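Local coordinates for Slr1438 protein (Synechocystis sp., PDB 3K25), which is of unknown function but belongs to the aldose 1-epimerase family and so probably binds carbohydrate and may act as an isomerase, at residues A[143-157]-A[270-284]. Numbering follows the deposited sequence.
Sequences LRIEQRIANLGDQRM and AWVEPYSSRSAWVNF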
loop_
_atom_site.group_PDB
_atom_site.type_symbol
_atom_site.label_atom_id
_atom_site.label_comp_id
_atom_site.label_asym_id
_atom_site.label_seq_id
_atom_site.Cartn_x
_atom_site.Cartn_y
_atom_site.Cartn_z
ATOM N N LEU A 143 10.048 5.463 6.711
ATOM C CA LEU A 143 10.104 4.861 5.386
ATOM C C LEU A 143 9.360 5.759 4.423
ATOM O O LEU A 143 8.177 6.057 4.621
ATOM C CB LEU A 143 9.454 3.481 5.362
ATOM C CG LEU A 143 9.382 2.919 3.941
ATOM C CD1 LEU A 143 10.720 3.034 3.239
ATOM C CD2 LEU A 143 8.939 1.486 4.021
ATOM N N ARG A 144 10.058 6.185 3.380
ATOM C CA ARG A 144 9.479 7.059 2.369
ATOM C C ARG A 144 9.512 6.324 1.043
ATOM O O ARG A 144 10.516 5.706 0.694
ATOM C CB ARG A 144 10.300 8.354 2.248
ATOM C CG ARG A 144 9.702 9.391 1.307
ATOM C CD ARG A 144 10.663 10.558 1.042
ATOM N NE ARG A 144 9.996 11.693 0.394
ATOM C CZ ARG A 144 9.032 12.410 0.969
ATOM N NH1 ARG A 144 8.628 12.108 2.202
ATOM N NH2 ARG A 144 8.469 13.427 0.319
ATOM N N ILE A 145 8.406 6.369 0.314
ATOM C CA ILE A 145 8.349 5.724 -0.986
ATOM C C ILE A 145 7.967 6.816 -1.956
ATOM O O ILE A 145 7.018 7.568 -1.723
ATOM C CB ILE A 145 7.309 4.596 -1.042
ATOM C CG1 ILE A 145 7.438 3.705 0.193
ATOM C CG2 ILE A 145 7.549 3.750 -2.288
ATOM C CD1 ILE A 145 6.549 2.487 0.167
ATOM N N GLU A 146 8.735 6.928 -3.027
ATOM C CA GLU A 146 8.480 7.953 -4.015
ATOM C C GLU A 146 8.087 7.269 -5.305
ATOM O O GLU A 146 8.708 6.286 -5.722
ATOM C CB GLU A 146 9.725 8.823 -4.193
ATOM C CG GLU A 146 10.227 9.393 -2.873
ATOM C CD GLU A 146 11.356 10.394 -3.041
ATOM O OE1 GLU A 146 12.338 10.086 -3.755
ATOM O OE2 GLU A 146 11.261 11.490 -2.441
ATOM N N GLN A 147 7.040 7.790 -5.932
ATOM C CA GLN A 147 6.544 7.192 -7.153
ATOM C C GLN A 147 6.561 8.145 -8.322
ATOM O O GLN A 147 6.389 9.350 -8.158
ATOM C CB GLN A 147 5.093 6.712 -6.973
ATOM C CG GLN A 147 4.756 6.034 -5.644
ATOM C CD GLN A 147 4.464 7.040 -4.538
ATOM O OE1 GLN A 147 3.716 7.993 -4.744
ATOM N NE2 GLN A 147 5.044 6.826 -3.358
ATOM N N ARG A 148 6.785 7.579 -9.503
ATOM C CA ARG A 148 6.728 8.318 -10.750
ATOM C C ARG A 148 5.820 7.422 -11.588
ATOM O O ARG A 148 6.146 6.268 -11.857
ATOM C CB ARG A 148 8.096 8.463 -11.424
ATOM C CG ARG A 148 8.039 9.349 -12.673
ATOM C CD ARG A 148 9.397 9.536 -13.351
ATOM N NE ARG A 148 10.021 8.257 -13.693
ATOM C CZ ARG A 148 11.116 8.116 -14.436
ATOM N NH1 ARG A 148 11.726 9.181 -14.937
ATOM N NH2 ARG A 148 11.607 6.905 -14.674
ATOM N N ILE A 149 4.652 7.936 -11.937
ATOM C CA ILE A 149 3.705 7.182 -12.741
ATOM C C ILE A 149 3.859 7.743 -14.149
ATOM O O ILE A 149 3.585 8.920 -14.401
ATOM C CB ILE A 149 2.246 7.378 -12.236
ATOM C CG1 ILE A 149 2.147 7.002 -10.753
ATOM C CG2 ILE A 149 1.288 6.487 -13.014
ATOM C CD1 ILE A 149 2.791 7.987 -9.807
ATOM N N ALA A 150 4.322 6.911 -15.072
ATOM C CA ALA A 150 4.513 7.392 -16.426
ATOM C C ALA A 150 3.595 6.746 -17.440
ATOM O O ALA A 150 3.202 5.585 -17.316
ATOM C CB ALA A 150 5.978 7.208 -16.854
ATOM N N ASN A 151 3.239 7.536 -18.440
ATOM C CA ASN A 151 2.419 7.059 -19.532
ATOM C C ASN A 151 3.315 7.147 -20.772
ATOM O O ASN A 151 3.616 8.231 -21.264
ATOM C CB ASN A 151 1.177 7.927 -19.687
ATOM C CG ASN A 151 0.386 7.566 -20.906
ATOM O OD1 ASN A 151 0.583 6.490 -21.485
ATOM N ND2 ASN A 151 -0.522 8.449 -21.312
ATOM N N LEU A 152 3.765 5.993 -21.248
ATOM C CA LEU A 152 4.648 5.940 -22.404
ATOM C C LEU A 152 3.868 5.598 -23.663
ATOM O O LEU A 152 4.419 5.092 -24.642
ATOM C CB LEU A 152 5.762 4.914 -22.157
ATOM C CG LEU A 152 6.605 5.186 -20.895
ATOM C CD1 LEU A 152 7.778 4.210 -20.808
ATOM C CD2 LEU A 152 7.117 6.602 -20.935
ATOM N N GLY A 153 2.575 5.901 -23.616
ATOM C CA GLY A 153 1.688 5.652 -24.739
ATOM C C GLY A 153 1.196 6.937 -25.388
ATOM O O GLY A 153 1.590 8.032 -24.984
ATOM N N ASP A 154 0.309 6.809 -26.371
ATOM C CA ASP A 154 -0.202 7.967 -27.102
ATOM C C ASP A 154 -1.521 8.597 -26.633
ATOM O O ASP A 154 -2.011 9.531 -27.257
ATOM C CB ASP A 154 -0.298 7.619 -28.593
ATOM C CG ASP A 154 -1.315 6.530 -28.876
ATOM O OD1 ASP A 154 -1.394 5.559 -28.092
ATOM O OD2 ASP A 154 -2.032 6.641 -29.893
ATOM N N GLN A 155 -2.112 8.112 -25.553
ATOM C CA GLN A 155 -3.343 8.737 -25.095
ATOM C C GLN A 155 -3.426 8.793 -23.582
ATOM O O GLN A 155 -2.794 7.996 -22.892
ATOM C CB GLN A 155 -4.562 8.019 -25.672
ATOM C CG GLN A 155 -4.582 6.526 -25.465
ATOM C CD GLN A 155 -5.902 5.919 -25.902
ATOM O OE1 GLN A 155 -6.386 6.190 -27.002
ATOM N NE2 GLN A 155 -6.493 5.090 -25.042
ATOM N N ARG A 156 -4.192 9.755 -23.072
ATOM C CA ARG A 156 -4.369 9.939 -21.633
ATOM C C ARG A 156 -4.564 8.614 -20.907
ATOM O O ARG A 156 -5.216 7.695 -21.416
ATOM C CB ARG A 156 -5.578 10.820 -21.349
ATOM C CG ARG A 156 -5.632 12.077 -22.160
ATOM C CD ARG A 156 -6.770 12.930 -21.682
ATOM N NE ARG A 156 -6.501 13.489 -20.361
ATOM C CZ ARG A 156 -7.334 13.404 -19.329
ATOM N NH1 ARG A 156 -8.491 12.770 -19.456
ATOM N NH2 ARG A 156 -7.022 13.979 -18.174
HETATM N N MSE A 157 -4.009 8.526 -19.705
HETATM C CA MSE A 157 -4.107 7.308 -18.921
HETATM C C MSE A 157 -4.780 7.569 -17.585
HETATM O O MSE A 157 -4.266 8.307 -16.746
HETATM C CB MSE A 157 -2.711 6.731 -18.695
HETATM C CG MSE A 157 -2.682 5.464 -17.868
HETATM SE SE MSE A 157 -0.864 4.875 -17.530
HETATM C CE MSE A 157 -0.403 6.180 -16.164
ATOM N N ALA A 270 -7.327 9.932 -11.441
ATOM C CA ALA A 270 -6.139 10.666 -11.871
ATOM C C ALA A 270 -5.719 10.300 -13.293
ATOM O O ALA A 270 -6.006 9.200 -13.782
ATOM C CB ALA A 270 -4.981 10.404 -10.897
ATOM N N TRP A 271 -5.023 11.225 -13.949
ATOM C CA TRP A 271 -4.583 11.009 -15.315
ATOM C C TRP A 271 -3.126 11.379 -15.539
ATOM O O TRP A 271 -2.545 12.165 -14.784
ATOM C CB TRP A 271 -5.440 11.820 -16.292
ATOM C CG TRP A 271 -6.919 11.498 -16.293
ATOM C CD1 TRP A 271 -7.859 11.937 -15.402
ATOM C CD2 TRP A 271 -7.614 10.650 -17.221
ATOM N NE1 TRP A 271 -9.091 11.416 -15.716
ATOM C CE2 TRP A 271 -8.970 10.623 -16.828
ATOM C CE3 TRP A 271 -7.222 9.914 -18.346
ATOM C CZ2 TRP A 271 -9.932 9.886 -17.517
ATOM C CZ3 TRP A 271 -8.178 9.182 -19.031
ATOM C CH2 TRP A 271 -9.518 9.173 -18.612
ATOM N N VAL A 272 -2.548 10.793 -16.586
ATOM C CA VAL A 272 -1.171 11.050 -16.994
ATOM C C VAL A 272 -1.209 11.258 -18.509
ATOM O O VAL A 272 -1.545 10.343 -19.266
ATOM C CB VAL A 272 -0.217 9.858 -16.696
ATOM C CG1 VAL A 272 1.193 10.205 -17.174
ATOM C CG2 VAL A 272 -0.197 9.535 -15.199
ATOM N N GLU A 273 -0.874 12.465 -18.948
ATOM C CA GLU A 273 -0.885 12.768 -20.365
ATOM C C GLU A 273 0.114 11.900 -21.114
ATOM O O GLU A 273 1.094 11.419 -20.540
ATOM C CB GLU A 273 -0.560 14.239 -20.580
ATOM C CG GLU A 273 -1.429 15.182 -19.767
ATOM C CD GLU A 273 -2.906 14.845 -19.846
ATOM O OE1 GLU A 273 -3.391 14.535 -20.957
ATOM O OE2 GLU A 273 -3.580 14.903 -18.792
ATOM N N PRO A 274 -0.119 11.697 -22.419
ATOM C CA PRO A 274 0.739 10.885 -23.291
ATOM C C PRO A 274 2.205 11.269 -23.186
ATOM O O PRO A 274 2.532 12.449 -23.082
ATOM C CB PRO A 274 0.197 11.177 -24.686
ATOM C CG PRO A 274 -1.239 11.510 -24.438
ATOM C CD PRO A 274 -1.186 12.355 -23.197
ATOM N N TYR A 275 3.081 10.267 -23.226
ATOM C CA TYR A 275 4.523 10.491 -23.166
ATOM C C TYR A 275 4.881 11.477 -22.058
ATOM O O TYR A 275 5.717 12.364 -22.236
ATOM C CB TYR A 275 5.015 11.002 -24.525
ATOM C CG TYR A 275 4.666 10.063 -25.657
ATOM C CD1 TYR A 275 5.351 8.865 -25.823
ATOM C CD2 TYR A 275 3.610 10.342 -26.526
ATOM C CE1 TYR A 275 4.995 7.961 -26.819
ATOM C CE2 TYR A 275 3.246 9.442 -27.531
ATOM C CZ TYR A 275 3.945 8.252 -27.669
ATOM O OH TYR A 275 3.601 7.342 -28.643
ATOM N N SER A 276 4.230 11.305 -20.913
ATOM C CA SER A 276 4.455 12.155 -19.752
ATOM C C SER A 276 4.455 11.273 -18.515
ATOM O O SER A 276 4.318 10.051 -18.610
ATOM C CB SER A 276 3.334 13.188 -19.620
ATOM O OG SER A 276 3.162 13.921 -20.815
ATOM N N SER A 277 4.604 11.904 -17.356
ATOM C CA SER A 277 4.584 11.189 -16.084
ATOM C C SER A 277 4.319 12.172 -14.946
ATOM O O SER A 277 4.482 13.374 -15.110
ATOM C CB SER A 277 5.928 10.497 -15.829
ATOM O OG SER A 277 6.897 11.439 -15.374
ATOM N N ARG A 278 3.880 11.663 -13.805
ATOM C CA ARG A 278 3.680 12.515 -12.647
ATOM C C ARG A 278 4.284 11.786 -11.459
ATOM O O ARG A 278 4.438 10.562 -11.478
ATOM C CB ARG A 278 2.198 12.841 -12.424
ATOM C CG ARG A 278 1.272 11.660 -12.299
ATOM C CD ARG A 278 -0.187 12.137 -12.319
ATOM N NE ARG A 278 -0.566 12.849 -11.096
ATOM C CZ ARG A 278 -1.776 13.361 -10.866
ATOM N NH1 ARG A 278 -2.748 13.263 -11.774
ATOM N NH2 ARG A 278 -2.032 13.940 -9.701
ATOM N N SER A 279 4.677 12.541 -10.445
ATOM C CA SER A 279 5.284 11.931 -9.274
ATOM C C SER A 279 4.482 12.182 -8.009
ATOM O O SER A 279 3.632 13.071 -7.946
ATOM C CB SER A 279 6.733 12.418 -9.099
ATOM O OG SER A 279 6.798 13.807 -8.842
ATOM N N ALA A 280 4.752 11.369 -7.001
ATOM C CA ALA A 280 4.055 11.478 -5.739
ATOM C C ALA A 280 4.906 10.781 -4.700
ATOM O O ALA A 280 5.952 10.204 -5.018
ATOM C CB ALA A 280 2.689 10.802 -5.845
ATOM N N TRP A 281 4.455 10.835 -3.455
ATOM C CA TRP A 281 5.161 10.177 -2.381
ATOM C C TRP A 281 4.265 9.945 -1.168
ATOM O O TRP A 281 3.289 10.663 -0.931
ATOM C CB TRP A 281 6.376 11.007 -1.962
ATOM C CG TRP A 281 6.007 12.372 -1.485
ATOM C CD1 TRP A 281 5.956 13.519 -2.232
ATOM C CD2 TRP A 281 5.541 12.725 -0.174
ATOM N NE1 TRP A 281 5.483 14.557 -1.469
ATOM C CE2 TRP A 281 5.219 14.100 -0.201
ATOM C CE3 TRP A 281 5.358 12.011 1.019
ATOM C CZ2 TRP A 281 4.719 14.780 0.924
ATOM C CZ3 TRP A 281 4.860 12.685 2.133
ATOM C CH2 TRP A 281 4.547 14.056 2.074
ATOM N N VAL A 282 4.618 8.919 -0.405
ATOM C CA VAL A 282 3.913 8.585 0.819
ATOM C C VAL A 282 5.007 8.432 1.869
ATOM O O VAL A 282 6.109 7.989 1.562
ATOM C CB VAL A 282 3.128 7.280 0.674
ATOM C CG1 VAL A 282 2.438 6.965 1.974
ATOM C CG2 VAL A 282 2.096 7.422 -0.437
ATOM N N ASN A 283 4.720 8.820 3.104
ATOM C CA ASN A 283 5.728 8.737 4.151
ATOM C C ASN A 283 5.206 8.034 5.390
ATOM O O ASN A 283 4.027 8.117 5.726
ATOM C CB ASN A 283 6.211 10.138 4.522
ATOM C CG ASN A 283 7.563 10.127 5.211
ATOM O OD1 ASN A 283 8.613 10.102 4.557
ATOM N ND2 ASN A 283 7.545 10.137 6.543
ATOM N N PHE A 284 6.101 7.326 6.062
ATOM C CA PHE A 284 5.741 6.607 7.268
ATOM C C PHE A 284 6.734 6.966 8.360
ATOM O O PHE A 284 7.927 6.705 8.237
ATOM C CB PHE A 284 5.742 5.112 6.983
ATOM C CG PHE A 284 4.808 4.723 5.877
ATOM C CD1 PHE A 284 3.427 4.806 6.054
ATOM C CD2 PHE A 284 5.307 4.319 4.634
ATOM C CE1 PHE A 284 2.555 4.497 5.011
ATOM C CE2 PHE A 284 4.441 4.006 3.585
ATOM C CZ PHE A 284 3.057 4.098 3.776
#
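The guanidinium of R156 lies over one face of the W271 indole, planes 23° apart, with CZ 3.8 Å from the centroid of the five-membered ring; NH1 sits above the middle of the bicycle and NH2 above CG. Alongside, nearly coplanar with that guanidinium, runs the carboxylate of E273, whose OE1 takes a weak salt-bridging hydrogen bond from R156 NE at 3.3 Å. R144 repeats the theme farther along: NH2 rests off-centre on one face of W281, while at the guanidinium edge NH1 donates to N283 OD1 (3.1 Å) from above the amide carbonyl plane and NE pairs with E146 OE2. R144 reaches this ring because its chain is extended, CG anti to the backbone N (chi1 -175°). The Y275 ring carries G153 O over its centre. Strands 143-151 and 276-284 pair as an antiparallel ladder inside an eight-stranded sheet, with R144, W281 and N283 on one face, from L143 opposite F284 to N151 opposite Y275 and S276, a G1 bulge. A second, short ladder joins M157 to V272. N151 bridges the intervening loops: OD1 accepts from G153 N in an Asx turn, and ND2 donates to Q155 O and, at 3.0 Å, to V272 O. M157 N reaches that same oxygen from the opposite face, giving it two donors. On the buried face, the CE methyl of M157, a selenomethionine, packs 3.5 Å from V272 CG2, and Q147 OE1 is hydrogen-bonded to Y237 OH. Were W271 replaced by an alanine, the R156 guanidinium would probably lose its aromatic floor and be free to turn, with little more than the weak bond to E273 to hold it. Both arginines thus combine an aromatic face with an anionic edge partner, which is likely to steady their charge near the solvent in this galactose mutarotase-like beta fold.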